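Local structure of GTPase activator-like protein (Chaetomium thermophilum, 5HIU) at residues 98-101 with 102-106; 150-153 with 154-157; 305-308 with 309-312; 324-327 with 328-331; 441-445 with 446-450. The protein is the N-terminal part of TSC2, an all-helical piece of a larger protein that as a whole probably acts as a GTPase activator. All coordinates share one frame; numbering follows the deposited sequence.

Overall arrangement
The modelled chain is an elongated, all-helical array without strands, and the five contacts follow one another along it from the N-terminal to the C-terminal end. Contacts 1, 2 and 3 are local pairings between adjacent turns of helices 96-107, 139-163 and 302-322; contact 4 is the loop that follows helix 302-322, and contact 5 the turn leading into helix 448-459. None touches another. Contacts 1 and 5 are furthest apart, their centres about 73 Å from each other on opposite sides of the chain's centre. Neighbours along the chain, from 1 and 2 through to 4 and 5, have centres about 26 to 28 Å apart. No ligand is involved.

Contact 1: 98-101 with 102-106; sequences ERSE and YFHTL
The carbonyl oxygen of Glu101 is gripped twice by Thr105, one turn further along helix 96-107: OG1 of Thr105 donates to Glu101 O over 2.7 Å, and the backbone N of Thr105 donates to Glu101 O over 3.1 Å. The two donors arrive from opposite faces of the carbonyl plane. This is an i to i+4 helical pairing in which a threonine hydroxyl folds back on its own helix, possible because OG1 stands anti to the carbonyl carbon (chi1 -62°). His104 repeats the pattern less well on Ser100 O, its backbone N bonding normally while ND1, 2.7 Å from Ser100 O, makes only a weak, bent bond. Ser100 OG is held elsewhere, by Gly134 O. On another side of the helix the Tyr102 ring lies back against the preceding turn, and its hydroxyl bonds His59 ND1 while the ring meets Trp62, which ties the helix to its neighbour 59-65. Phe103 stacks on Phe135 and reaches helices 115-126 and 139-163. Glu98 O takes the N-H of Tyr102 and also sits over one face of the Tyr102 ring, 3.1 Å from its plane and over its centre.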
loop_
_atom_site.group_PDB
_atom_site.type_symbol
_atom_site.label_atom_id
_atom_site.label_comp_id
_atom_site.label_asym_id
_atom_site.label_seq_id
_atom_site.Cartn_x
_atom_site.Cartn_y
_atom_site.Cartn_z
ATOM N N GLU A 98 -25.981 19.481 -12.211
ATOM C CA GLU A 98 -26.648 18.203 -12.481
ATOM C C GLU A 98 -25.786 17.026 -11.990
ATOM O O GLU A 98 -26.303 16.069 -11.386
ATOM C CB GLU A 98 -26.990 18.066 -13.979
ATOM C CG GLU A 98 -28.236 18.844 -14.383
ATOM C CD GLU A 98 -28.451 18.975 -15.894
ATOM O OE1 GLU A 98 -27.469 18.890 -16.672
ATOM O OE2 GLU A 98 -29.619 19.200 -16.308
ATOM N N ARG A 99 -24.475 17.110 -12.233
ATOM C CA ARG A 99 -23.536 16.121 -11.702
ATOM C C ARG A 99 -23.559 16.105 -10.190
ATOM O O ARG A 99 -23.403 15.057 -9.571
ATOM C CB ARG A 99 -22.120 16.407 -12.176
ATOM C CG ARG A 99 -21.894 16.080 -13.638
ATOM C CD ARG A 99 -20.524 16.537 -14.046
ATOM N NE ARG A 99 -19.519 15.859 -13.245
ATOM C CZ ARG A 99 -19.095 14.624 -13.475
ATOM N NH1 ARG A 99 -19.576 13.917 -14.490
ATOM N NH2 ARG A 99 -18.187 14.092 -12.686
ATOM N N SER A 100 -23.762 17.262 -9.586
ATOM C CA SER A 100 -23.782 17.323 -8.146
ATOM C C SER A 100 -24.984 16.583 -7.610
ATOM O O SER A 100 -24.926 15.984 -6.555
ATOM C CB SER A 100 -23.781 18.761 -7.653
ATOM O OG SER A 100 -23.077 18.821 -6.432
ATOM N N GLU A 101 -26.078 16.608 -8.343
ATOM C CA GLU A 101 -27.295 16.005 -7.858
ATOM C C GLU A 101 -27.268 14.507 -8.046
ATOM O O GLU A 101 -27.828 13.731 -7.259
ATOM C CB GLU A 101 -28.485 16.613 -8.578
ATOM C CG GLU A 101 -29.805 16.330 -7.891
ATOM C CD GLU A 101 -30.940 17.138 -8.479
ATOM O OE1 GLU A 101 -30.752 18.375 -8.722
ATOM O OE2 GLU A 101 -32.013 16.512 -8.687
ATOM N N TYR A 102 -26.598 14.089 -9.100
ATOM C CA TYR A 102 -26.386 12.686 -9.312
ATOM C C TYR A 102 -25.483 12.118 -8.211
ATOM O O TYR A 102 -25.797 11.102 -7.594
ATOM C CB TYR A 102 -25.817 12.454 -10.709
ATOM C CG TYR A 102 -26.678 13.019 -11.844
ATOM C CD1 TYR A 102 -28.030 13.294 -11.671
ATOM C CD2 TYR A 102 -26.130 13.254 -13.095
ATOM C CE1 TYR A 102 -28.787 13.811 -12.703
ATOM C CE2 TYR A 102 -26.882 13.757 -14.129
ATOM C CZ TYR A 102 -28.205 14.028 -13.925
ATOM O OH TYR A 102 -28.944 14.522 -14.956
ATOM N N PHE A 103 -24.389 12.792 -7.913
ATOM C CA PHE A 103 -23.497 12.294 -6.870
ATOM C C PHE A 103 -24.230 12.092 -5.527
ATOM O O PHE A 103 -24.065 11.088 -4.869
ATOM C CB PHE A 103 -22.304 13.230 -6.721
ATOM C CG PHE A 103 -21.416 12.897 -5.574
ATOM C CD1 PHE A 103 -20.377 11.992 -5.723
ATOM C CD2 PHE A 103 -21.600 13.505 -4.339
ATOM C CE1 PHE A 103 -19.537 11.691 -4.660
ATOM C CE2 PHE A 103 -20.765 13.204 -3.275
ATOM C CZ PHE A 103 -19.732 12.300 -3.432
ATOM N N HIS A 104 -25.047 13.040 -5.115
ATOM C CA HIS A 104 -25.696 12.912 -3.818
ATOM C C HIS A 104 -26.788 11.870 -3.807
ATOM O O HIS A 104 -27.002 11.212 -2.785
ATOM C CB HIS A 104 -26.196 14.259 -3.365
ATOM C CG HIS A 104 -25.078 15.197 -3.057
ATOM N ND1 HIS A 104 -24.775 16.288 -3.846
ATOM C CD2 HIS A 104 -24.150 15.172 -2.076
ATOM C CE1 HIS A 104 -23.724 16.911 -3.348
ATOM N NE2 HIS A 104 -23.325 16.254 -2.271
ATOM N N THR A 105 -27.461 11.709 -4.945
ATOM C CA THR A 105 -28.420 10.637 -5.120
ATOM C C THR A 105 -27.721 9.273 -5.023
ATOM O O THR A 105 -28.152 8.394 -4.279
ATOM C CB THR A 105 -29.096 10.744 -6.498
ATOM O OG1 THR A 105 -29.817 11.964 -6.593
ATOM C CG2 THR A 105 -30.041 9.582 -6.762
ATOM N N LEU A 106 -26.647 9.095 -5.782
ATOM C CA LEU A 106 -26.020 7.789 -5.848
ATOM C C LEU A 106 -25.190 7.417 -4.617
ATOM O O LEU A 106 -24.987 6.244 -4.374
ATOM C CB LEU A 106 -25.182 7.660 -7.114
ATOM C CG LEU A 106 -23.779 8.273 -7.111
ATOM C CD1 LEU A 106 -22.709 7.361 -6.494
ATOM C CD2 LEU A 106 -23.394 8.636 -8.543
#

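Contact 2: 150-153 with 154-157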
loop_
_atom_site.group_PDB
_atom_site.type_symbol
_atom_site.label_atom_id
_atom_site.label_comp_id
_atom_site.label_asym_id
_atom_site.label_seq_id
_atom_site.Cartn_x
_atom_site.Cartn_y
_atom_site.Cartn_z
ATOM N N ALA A 150 -16.273 -1.187 2.666
ATOM C CA ALA A 150 -16.024 -2.260 1.699
ATOM C C ALA A 150 -15.117 -3.314 2.295
ATOM O O ALA A 150 -15.374 -4.517 2.196
ATOM C CB ALA A 150 -15.436 -1.732 0.409
ATOM N N TYR A 151 -14.063 -2.860 2.942
ATOM C CA TYR A 151 -13.188 -3.786 3.605
ATOM C C TYR A 151 -13.946 -4.599 4.675
ATOM O O TYR A 151 -13.935 -5.829 4.627
ATOM C CB TYR A 151 -11.988 -3.080 4.217
ATOM C CG TYR A 151 -11.186 -4.075 4.975
ATOM C CD1 TYR A 151 -10.517 -5.082 4.302
ATOM C CD2 TYR A 151 -11.154 -4.063 6.361
ATOM C CE1 TYR A 151 -9.786 -6.022 4.977
ATOM C CE2 TYR A 151 -10.424 -5.007 7.057
ATOM C CZ TYR A 151 -9.739 -5.982 6.357
ATOM O OH TYR A 151 -9.031 -6.938 7.034
ATOM N N ARG A 152 -14.613 -3.913 5.605
ATOM C CA ARG A 152 -15.426 -4.578 6.648
ATOM C C ARG A 152 -16.264 -5.722 6.073
ATOM O O ARG A 152 -16.268 -6.827 6.615
ATOM C CB ARG A 152 -16.342 -3.575 7.355
ATOM C CG ARG A 152 -16.916 -4.077 8.675
ATOM C CD ARG A 152 -17.267 -2.938 9.626
ATOM N NE ARG A 152 -16.089 -2.117 9.945
ATOM C CZ ARG A 152 -15.460 -2.063 11.123
ATOM N NH1 ARG A 152 -15.882 -2.765 12.170
ATOM N NH2 ARG A 152 -14.394 -1.272 11.262
ATOM N N ALA A 153 -16.937 -5.458 4.954
ATOM C CA ALA A 153 -17.800 -6.455 4.326
ATOM C C ALA A 153 -17.027 -7.582 3.651
ATOM O O ALA A 153 -17.551 -8.679 3.475
ATOM C CB ALA A 153 -18.739 -5.800 3.328
ATOM N N ALA A 154 -15.790 -7.336 3.252
ATOM C CA ALA A 154 -15.012 -8.422 2.666
ATOM C C ALA A 154 -14.501 -9.319 3.759
ATOM O O ALA A 154 -14.514 -10.531 3.612
ATOM C CB ALA A 154 -13.862 -7.893 1.831
ATOM N N ARG A 155 -14.077 -8.724 4.866
ATOM C CA ARG A 155 -13.463 -9.492 5.930
ATOM C C ARG A 155 -14.478 -10.447 6.516
ATOM O O ARG A 155 -14.161 -11.601 6.836
ATOM C CB ARG A 155 -12.884 -8.587 7.023
ATOM C CG ARG A 155 -13.766 -8.368 8.238
ATOM C CD ARG A 155 -12.985 -7.603 9.276
ATOM N NE ARG A 155 -13.828 -7.062 10.333
ATOM C CZ ARG A 155 -13.433 -6.134 11.204
ATOM N NH1 ARG A 155 -12.203 -5.617 11.148
ATOM N NH2 ARG A 155 -14.278 -5.713 12.137
ATOM N N ASP A 156 -15.698 -9.951 6.657
ATOM C CA ASP A 156 -16.762 -10.749 7.219
ATOM C C ASP A 156 -17.041 -11.935 6.294
ATOM O O ASP A 156 -16.965 -13.085 6.737
ATOM C CB ASP A 156 -18.003 -9.884 7.470
ATOM C CG ASP A 156 -17.771 -8.810 8.553
ATOM O OD1 ASP A 156 -16.673 -8.754 9.153
ATOM O OD2 ASP A 156 -18.694 -8.010 8.800
ATOM N N ALA A 157 -17.298 -11.676 5.013
ATOM C CA ALA A 157 -17.502 -12.750 4.025
ATOM C C ALA A 157 -16.436 -13.826 4.130
ATOM O O ALA A 157 -16.741 -15.021 4.120
ATOM C CB ALA A 157 -17.506 -12.189 2.615
#
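Apolar contact is carried by Tyr151 and Arg155. The CB of Arg155 rests over one face of the Tyr151 ring, 4.1 Å from Tyr151 CZ, and the two side chains cross at about a right angle, with ring and guanidinium planes 80° apart. Tyr151 swings its ring forward along the helix because CG is anti to the backbone N (chi1 176°); its hydroxyl makes a weak hydrogen bond to Leu220 O. The charged ends meet further out along the same arginine. Arg152 and Arg155 run side by side in the same direction, and Arg152 NH1 comes to 3.4 Å from Arg155 NH2, two like charges close together with their planes 56° apart. Part of that charge is probably offset by Asp156, whose OD1 lies in the plane of the Arg155 guanidinium, at its edge, and forms a salt bridge of 3.5 Å with Arg155 NE. These side chains belong to one continuous stretch of helix 139-163, so each pairing joins residues on adjacent turns or next to one another. Ala150, Ala154 and Ala157 face helix 179-198: Ala150 touches Leu187, Ala154 meets Asp181 and Leu184, and Ala157 meets Glu180. Backbone bonds hold the turns together. Arg155 N donates to Tyr151 O over 2.9 Å, and Asp156 N to Arg152 O over 3.2 Å. The Asp156 carboxylate folds back over that same carbonyl, CG of Asp156 3.2 Å from Arg152 O, a close approach and not a bond, since oxygens on both sides are acceptors. The last bond, from Ala157 N to Ala153 O, is weak at 3.4 Å.

Contact 3: 305-308 with 309-312; sequences EKDT and VRDV
Arg310 leans back over the preceding turn to meet Asp307, an i to i+3 ion pair on the surface of helix 302-322 that forms a salt-bridge network with Asp311. CB of Arg310 packs on the backbone, 3.2 Å from Lys306 O, the same carbonyl that accepts the N-H of Arg310. CG follows anti to the backbone N (chi1 155°) and passes Asp307 O at a looser distance. The chain then bends at chi3 (61°), which turns NE back toward that oxygen: Arg310 NE makes a weak hydrogen bond of 3.3 Å to Asp307 O. Further out, CZ lies beneath the carboxylate, with Asp307 OD1 over one face of the guanidinium. At the tip, Arg310 NH2 stands 2.8 Å from Asp307 OD1. The oxygen sits over the face of the guanidinium, away from where its N-H bonds aim, so the attraction in this salt bridge is one of charge; the carboxylate and guanidinium planes are 23° apart, the two side chains running alongside each other. Asp311 adds a second negative charge, its OD1 in a long ion pair with Arg310 NE. Beyond the pair, Arg310 also touches Ser257 and Asp311 touches Gln253, both on helix 245-261, while Val312 packs on Leu293 of helix 281-294. The two valines press on carbonyls one turn back, CG2 of Val312 being 3.1 Å from Thr308 O. Likewise CG2 of Val309 comes to 3.0 Å from Glu305 O, the oxygen that accepts the Val309 N-H.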
loop_
_atom_site.group_PDB
_atom_site.type_symbol
_atom_site.label_atom_id
_atom_site.label_comp_id
_atom_site.label_asym_id
_atom_site.label_seq_id
_atom_site.Cartn_x
_atom_site.Cartn_y
_atom_site.Cartn_z
ATOM N N GLU A 305 8.381 -6.690 22.051
ATOM C CA GLU A 305 9.628 -7.250 21.507
ATOM C C GLU A 305 9.416 -7.614 20.034
ATOM O O GLU A 305 10.209 -7.234 19.188
ATOM C CB GLU A 305 10.115 -8.468 22.326
ATOM C CG GLU A 305 11.615 -8.821 22.209
ATOM C CD GLU A 305 12.114 -9.819 23.295
ATOM O OE1 GLU A 305 11.282 -10.449 23.991
ATOM O OE2 GLU A 305 13.349 -9.989 23.473
ATOM N N LYS A 306 8.323 -8.301 19.720
ATOM C CA LYS A 306 8.066 -8.700 18.341
ATOM C C LYS A 306 7.552 -7.552 17.485
ATOM O O LYS A 306 7.916 -7.447 16.309
ATOM C CB LYS A 306 7.076 -9.855 18.274
ATOM C CG LYS A 306 7.522 -10.949 17.319
ATOM C CD LYS A 306 7.457 -12.289 18.017
ATOM C CE LYS A 306 8.178 -13.369 17.236
ATOM N NZ LYS A 306 7.349 -14.603 17.241
ATOM N N ASP A 307 6.689 -6.716 18.059
ATOM C CA ASP A 307 6.202 -5.523 17.358
ATOM C C ASP A 307 7.365 -4.686 16.836
ATOM O O ASP A 307 7.376 -4.302 15.666
ATOM C CB ASP A 307 5.295 -4.662 18.261
ATOM C CG ASP A 307 3.832 -5.093 18.222
ATOM O OD1 ASP A 307 3.364 -5.562 17.163
ATOM O OD2 ASP A 307 3.148 -4.943 19.260
ATOM N N THR A 308 8.345 -4.424 17.697
ATOM C CA THR A 308 9.523 -3.655 17.297
ATOM C C THR A 308 10.523 -4.466 16.464
ATOM O O THR A 308 11.189 -3.902 15.593
ATOM C CB THR A 308 10.256 -3.065 18.519
ATOM O OG1 THR A 308 9.316 -2.373 19.355
ATOM C CG2 THR A 308 11.364 -2.100 18.071
ATOM N N VAL A 309 10.646 -5.767 16.751
ATOM C CA VAL A 309 11.475 -6.688 15.939
ATOM C C VAL A 309 10.940 -6.773 14.505
ATOM O O VAL A 309 11.714 -6.698 13.540
ATOM C CB VAL A 309 11.571 -8.108 16.568
ATOM C CG1 VAL A 309 11.900 -9.182 15.536
ATOM C CG2 VAL A 309 12.620 -8.124 17.679
ATOM N N ARG A 310 9.623 -6.937 14.371
ATOM C CA ARG A 310 8.969 -6.849 13.068
ATOM C C ARG A 310 9.590 -5.690 12.318
ATOM O O ARG A 310 10.158 -5.877 11.258
ATOM C CB ARG A 310 7.448 -6.648 13.228
ATOM C CG ARG A 310 6.746 -5.976 12.045
ATOM C CD ARG A 310 5.251 -5.811 12.291
ATOM N NE ARG A 310 4.960 -4.967 13.452
ATOM C CZ ARG A 310 3.739 -4.666 13.895
ATOM N NH1 ARG A 310 2.660 -5.133 13.284
ATOM N NH2 ARG A 310 3.597 -3.887 14.959
ATOM N N ASP A 311 9.497 -4.507 12.921
ATOM C CA ASP A 311 10.025 -3.266 12.359
ATOM C C ASP A 311 11.512 -3.353 12.037
ATOM O O ASP A 311 11.960 -2.871 10.993
ATOM C CB ASP A 311 9.819 -2.084 13.321
ATOM C CG ASP A 311 8.353 -1.830 13.656
ATOM O OD1 ASP A 311 7.461 -1.997 12.783
ATOM O OD2 ASP A 311 8.096 -1.441 14.813
ATOM N N VAL A 312 12.277 -3.947 12.943
ATOM C CA VAL A 312 13.719 -4.042 12.769
ATOM C C VAL A 312 14.097 -4.878 11.547
ATOM O O VAL A 312 14.941 -4.456 10.763
ATOM C CB VAL A 312 14.405 -4.607 14.024
ATOM C CG1 VAL A 312 15.882 -4.848 13.759
ATOM C CG2 VAL A 312 14.239 -3.644 15.189
#

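Contact 4: 324-327 with 328-331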
loop_
_atom_site.group_PDB
_atom_site.type_symbol
_atom_site.label_atom_id
_atom_site.label_comp_id
_atom_site.label_asym_id
_atom_site.label_seq_id
_atom_site.Cartn_x
_atom_site.Cartn_y
_atom_site.Cartn_z
ATOM N N ARG A 324 22.550 -0.035 -1.613
ATOM C CA ARG A 324 23.160 -0.254 -2.923
ATOM C C ARG A 324 22.996 0.966 -3.828
ATOM O O ARG A 324 23.498 0.981 -4.965
ATOM C CB ARG A 324 22.519 -1.432 -3.623
ATOM C CG ARG A 324 22.435 -2.704 -2.819
ATOM C CD ARG A 324 21.766 -3.748 -3.688
ATOM N NE ARG A 324 21.555 -4.983 -2.958
ATOM C CZ ARG A 324 22.514 -5.852 -2.660
ATOM N NH1 ARG A 324 23.772 -5.623 -3.030
ATOM N NH2 ARG A 324 22.213 -6.957 -1.977
ATOM N N LYS A 325 22.288 1.982 -3.344
ATOM C CA LYS A 325 22.016 3.152 -4.151
ATOM C C LYS A 325 23.016 4.286 -3.946
ATOM O O LYS A 325 23.809 4.284 -2.997
ATOM C CB LYS A 325 20.600 3.628 -3.890
ATOM C CG LYS A 325 19.555 2.534 -4.012
ATOM C CD LYS A 325 19.533 1.875 -5.382
ATOM C CE LYS A 325 18.505 0.766 -5.385
ATOM N NZ LYS A 325 18.291 0.207 -6.739
ATOM N N THR A 326 22.959 5.241 -4.878
ATOM C CA THR A 326 23.917 6.352 -5.000
ATOM C C THR A 326 23.181 7.681 -5.147
ATOM O O THR A 326 22.120 7.734 -5.770
ATOM C CB THR A 326 24.771 6.208 -6.273
ATOM O OG1 THR A 326 23.906 6.241 -7.416
ATOM C CG2 THR A 326 25.580 4.906 -6.256
ATOM N N ALA A 327 23.770 8.754 -4.617
ATOM C CA ALA A 327 23.178 10.102 -4.683
ATOM C C ALA A 327 22.719 10.493 -6.091
ATOM O O ALA A 327 21.709 11.185 -6.244
ATOM C CB ALA A 327 24.165 11.135 -4.162
ATOM N N GLU A 328 23.473 10.053 -7.101
ATOM C CA GLU A 328 23.165 10.307 -8.514
ATOM C C GLU A 328 21.875 9.633 -8.938
ATOM O O GLU A 328 21.021 10.259 -9.567
ATOM C CB GLU A 328 24.297 9.802 -9.410
ATOM C CG GLU A 328 25.617 10.533 -9.223
ATOM C CD GLU A 328 26.811 9.594 -9.198
ATOM O OE1 GLU A 328 26.745 8.560 -8.490
ATOM O OE2 GLU A 328 27.820 9.898 -9.874
ATOM N N LYS A 329 21.736 8.354 -8.598
ATOM C CA LYS A 329 20.483 7.634 -8.835
ATOM C C LYS A 329 19.305 8.322 -8.115
ATOM O O LYS A 329 18.134 8.015 -8.378
ATOM C CB LYS A 329 20.602 6.177 -8.385
ATOM C CG LYS A 329 21.528 5.317 -9.233
ATOM C CD LYS A 329 21.787 3.979 -8.554
ATOM C CE LYS A 329 22.940 3.225 -9.190
ATOM N NZ LYS A 329 23.173 1.942 -8.469
ATOM N N GLY A 330 19.633 9.244 -7.208
ATOM C CA GLY A 330 18.659 10.114 -6.565
ATOM C C GLY A 330 18.369 9.701 -5.136
ATOM O O GLY A 330 17.534 10.321 -4.484
ATOM N N TYR A 331 19.068 8.669 -4.646
ATOM C CA TYR A 331 18.759 8.055 -3.354
ATOM C C TYR A 331 19.554 8.706 -2.234
ATOM O O TYR A 331 20.697 9.093 -2.445
ATOM C CB TYR A 331 19.048 6.549 -3.380
ATOM C CG TYR A 331 18.171 5.744 -4.322
ATOM C CD1 TYR A 331 18.472 5.652 -5.679
ATOM C CD2 TYR A 331 17.057 5.048 -3.854
ATOM C CE1 TYR A 331 17.686 4.900 -6.545
ATOM C CE2 TYR A 331 16.257 4.296 -4.714
ATOM C CZ TYR A 331 16.571 4.226 -6.062
ATOM O OH TYR A 331 15.789 3.481 -6.929
#
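Over one face of the Tyr331 ring lies the side chain of Lys325, and at the ring's edge, in its plane, is CB of Lys329. The CH-pi contact is centred on CG of Lys325, 3.5 Å from the centroid of the Tyr331 ring and 12° off the ring normal. Successive carbons follow the ring outward: CB of Lys325 sits 3.3 Å from Tyr331 CG, and CD of Lys325 lies 3.7 Å from Tyr331 CE1. The bend at chi2 keeps the chain over the ring, so that the aliphatic part of the lysine covers the aromatic face while NZ ends near the hydroxyl. A second group gathers at Thr326. Its OG1 occupies the place between the backbone N and the carbonyl carbon (chi1 61°) and there accepts a hydrogen bond from Lys329 N, 3.3 Å from Thr326 OG1 and fairly straight at 163°. The Lys329 chain crosses the same hydroxyl, CG of Lys329 being 3.1 Å from Thr326 OG1. Thr326 O receives a weak bond from Tyr331 N at 3.4 Å, closing the loop, and CA of Ala327 makes a CA-H...O contact with Tyr331 O. Gly330 takes a positive phi, which lets the backbone turn back toward Lys325. This is a compact surface loop, held by a hydroxyl, weak backbone bonds and a lysine laid on a tyrosine. It joins helix 302-322 to helix 336-348, and its aromatic end leans on helix 266-277, where both Lys325 and Tyr331 touch Trp270 and Tyr331 also meets Ser274.

Contact 5: 441-445 with 446-450; sequences QGPEL and LQRDD
Pro443 and Arg448 pass each other at a slant, the proline and the peptide before it lying over one face of the guanidinium. NH1 of Arg448 comes closest, 3.2 Å from Pro443 N and equally near Pro443 CD, with Pro443 N 3.2 Å above the guanidinium plane and offset toward its rim. This is van der Waals contact over the face of the guanidinium, as the proline nitrogen has no hydrogen to offer. The arginine reaches back because its CG is anti to the backbone N (chi1 -174°) and its chain bends at chi3 (60°), which carries CD of Arg448 past Gly442, 3.6 Å from Gly442 O. Gly442 has a positive phi of 70°, where the chain leaves helix 423-441. The backbone then makes a type I beta turn from Leu445 to Arg448, closed by a weak hydrogen bond of 3.4 Å from Arg448 N to Leu445 O, and Gln447 stands at the N-cap position of helix 448-459. Leu445 and Gln447 meet at about a right angle within that turn. The bend at chi2 of Gln447 brings its amide oxygen to the leucine, with OE1 of Gln447 3.0 Å from Leu445 CD1. The other branch, CD2 of Leu445, lies 4.2 Å from Arg448 CB. Both Leu445 and Gln447 touch Trp382, and Gln447 NE2 makes a weak hydrogen bond to Val378 O.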
loop_
_atom_site.group_PDB
_atom_site.type_symbol
_atom_site.label_atom_id
_atom_site.label_comp_id
_atom_site.label_asym_id
_atom_site.label_seq_id
_atom_site.Cartn_x
_atom_site.Cartn_y
_atom_site.Cartn_z
ATOM N N GLN A 441 44.023 -5.701 -2.278
ATOM C CA GLN A 441 44.585 -4.380 -1.986
ATOM C C GLN A 441 45.907 -4.436 -1.190
ATOM O O GLN A 441 46.929 -3.896 -1.617
ATOM C CB GLN A 441 43.580 -3.548 -1.224
ATOM C CG GLN A 441 42.313 -3.228 -1.984
ATOM C CD GLN A 441 41.683 -1.946 -1.479
ATOM O OE1 GLN A 441 42.376 -1.088 -0.911
ATOM N NE2 GLN A 441 40.369 -1.792 -1.690
ATOM N N GLY A 442 45.888 -5.070 -0.026
ATOM C CA GLY A 442 47.084 -5.107 0.821
ATOM C C GLY A 442 47.369 -3.735 1.417
ATOM O O GLY A 442 46.446 -3.079 1.885
ATOM N N PRO A 443 48.643 -3.285 1.397
ATOM C CA PRO A 443 48.979 -1.984 2.010
ATOM C C PRO A 443 48.144 -0.780 1.515
ATOM O O PRO A 443 47.915 0.157 2.276
ATOM C CB PRO A 443 50.455 -1.796 1.642
ATOM C CG PRO A 443 50.975 -3.172 1.412
ATOM C CD PRO A 443 49.835 -3.945 0.823
ATOM N N GLU A 444 47.714 -0.811 0.255
ATOM C CA GLU A 444 46.829 0.216 -0.307
ATOM C C GLU A 444 45.457 0.291 0.400
ATOM O O GLU A 444 44.806 1.333 0.384
ATOM C CB GLU A 444 46.654 -0.021 -1.817
ATOM C CG GLU A 444 45.312 0.404 -2.391
ATOM C CD GLU A 444 45.131 -0.011 -3.838
ATOM O OE1 GLU A 444 46.124 0.050 -4.599
ATOM O OE2 GLU A 444 43.993 -0.387 -4.214
ATOM N N LEU A 445 45.022 -0.820 0.991
ATOM C CA LEU A 445 43.810 -0.865 1.806
ATOM C C LEU A 445 44.048 -0.338 3.209
ATOM O O LEU A 445 44.698 -0.984 4.034
ATOM C CB LEU A 445 43.294 -2.290 1.912
ATOM C CG LEU A 445 42.115 -2.545 2.845
ATOM C CD1 LEU A 445 40.876 -1.880 2.298
ATOM C CD2 LEU A 445 41.905 -4.042 3.001
ATOM N N LEU A 446 43.460 0.823 3.477
ATOM C CA LEU A 446 43.592 1.503 4.764
ATOM C C LEU A 446 43.373 0.547 5.944
ATOM O O LEU A 446 44.236 0.380 6.814
ATOM C CB LEU A 446 42.567 2.644 4.847
ATOM C CG LEU A 446 42.515 3.684 3.728
ATOM C CD1 LEU A 446 41.387 4.669 4.003
ATOM C CD2 LEU A 446 43.853 4.404 3.588
ATOM N N GLN A 447 42.226 -0.127 5.907
ATOM C CA GLN A 447 41.637 -0.764 7.078
ATOM C C GLN A 447 42.128 -2.187 7.306
ATOM O O GLN A 447 41.561 -2.913 8.111
ATOM C CB GLN A 447 40.122 -0.774 6.934
ATOM C CG GLN A 447 39.501 0.576 6.569
ATOM C CD GLN A 447 39.511 0.873 5.073
ATOM O OE1 GLN A 447 40.285 0.293 4.323
ATOM N NE2 GLN A 447 38.661 1.790 4.641
ATOM N N ARG A 448 43.196 -2.566 6.614
ATOM C CA ARG A 448 43.700 -3.931 6.622
ATOM C C ARG A 448 43.960 -4.524 8.012
ATOM O O ARG A 448 43.769 -5.723 8.211
ATOM C CB ARG A 448 44.983 -3.995 5.796
ATOM C CG ARG A 448 45.547 -5.390 5.598
ATOM C CD ARG A 448 46.732 -5.381 4.639
ATOM N NE ARG A 448 47.820 -4.534 5.131
ATOM C CZ ARG A 448 49.069 -4.541 4.669
ATOM N NH1 ARG A 448 49.442 -5.368 3.695
ATOM N NH2 ARG A 448 49.958 -3.713 5.207
ATOM N N ASP A 449 44.416 -3.711 8.963
ATOM C CA ASP A 449 44.708 -4.224 10.311
ATOM C C ASP A 449 43.406 -4.553 11.044
ATOM O O ASP A 449 43.345 -5.535 11.789
ATOM C CB ASP A 449 45.572 -3.249 11.125
ATOM N N ASP A 450 42.370 -3.737 10.828
ATOM C CA ASP A 450 41.020 -4.060 11.322
ATOM C C ASP A 450 40.484 -5.317 10.627
ATOM O O ASP A 450 39.897 -6.191 11.280
ATOM C CB ASP A 450 40.054 -2.878 11.151
ATOM C CG ASP A 450 40.086 -1.906 12.341
ATOM O OD1 ASP A 450 40.782 -2.200 13.348
ATOM O OD2 ASP A 450 39.394 -0.852 12.269
#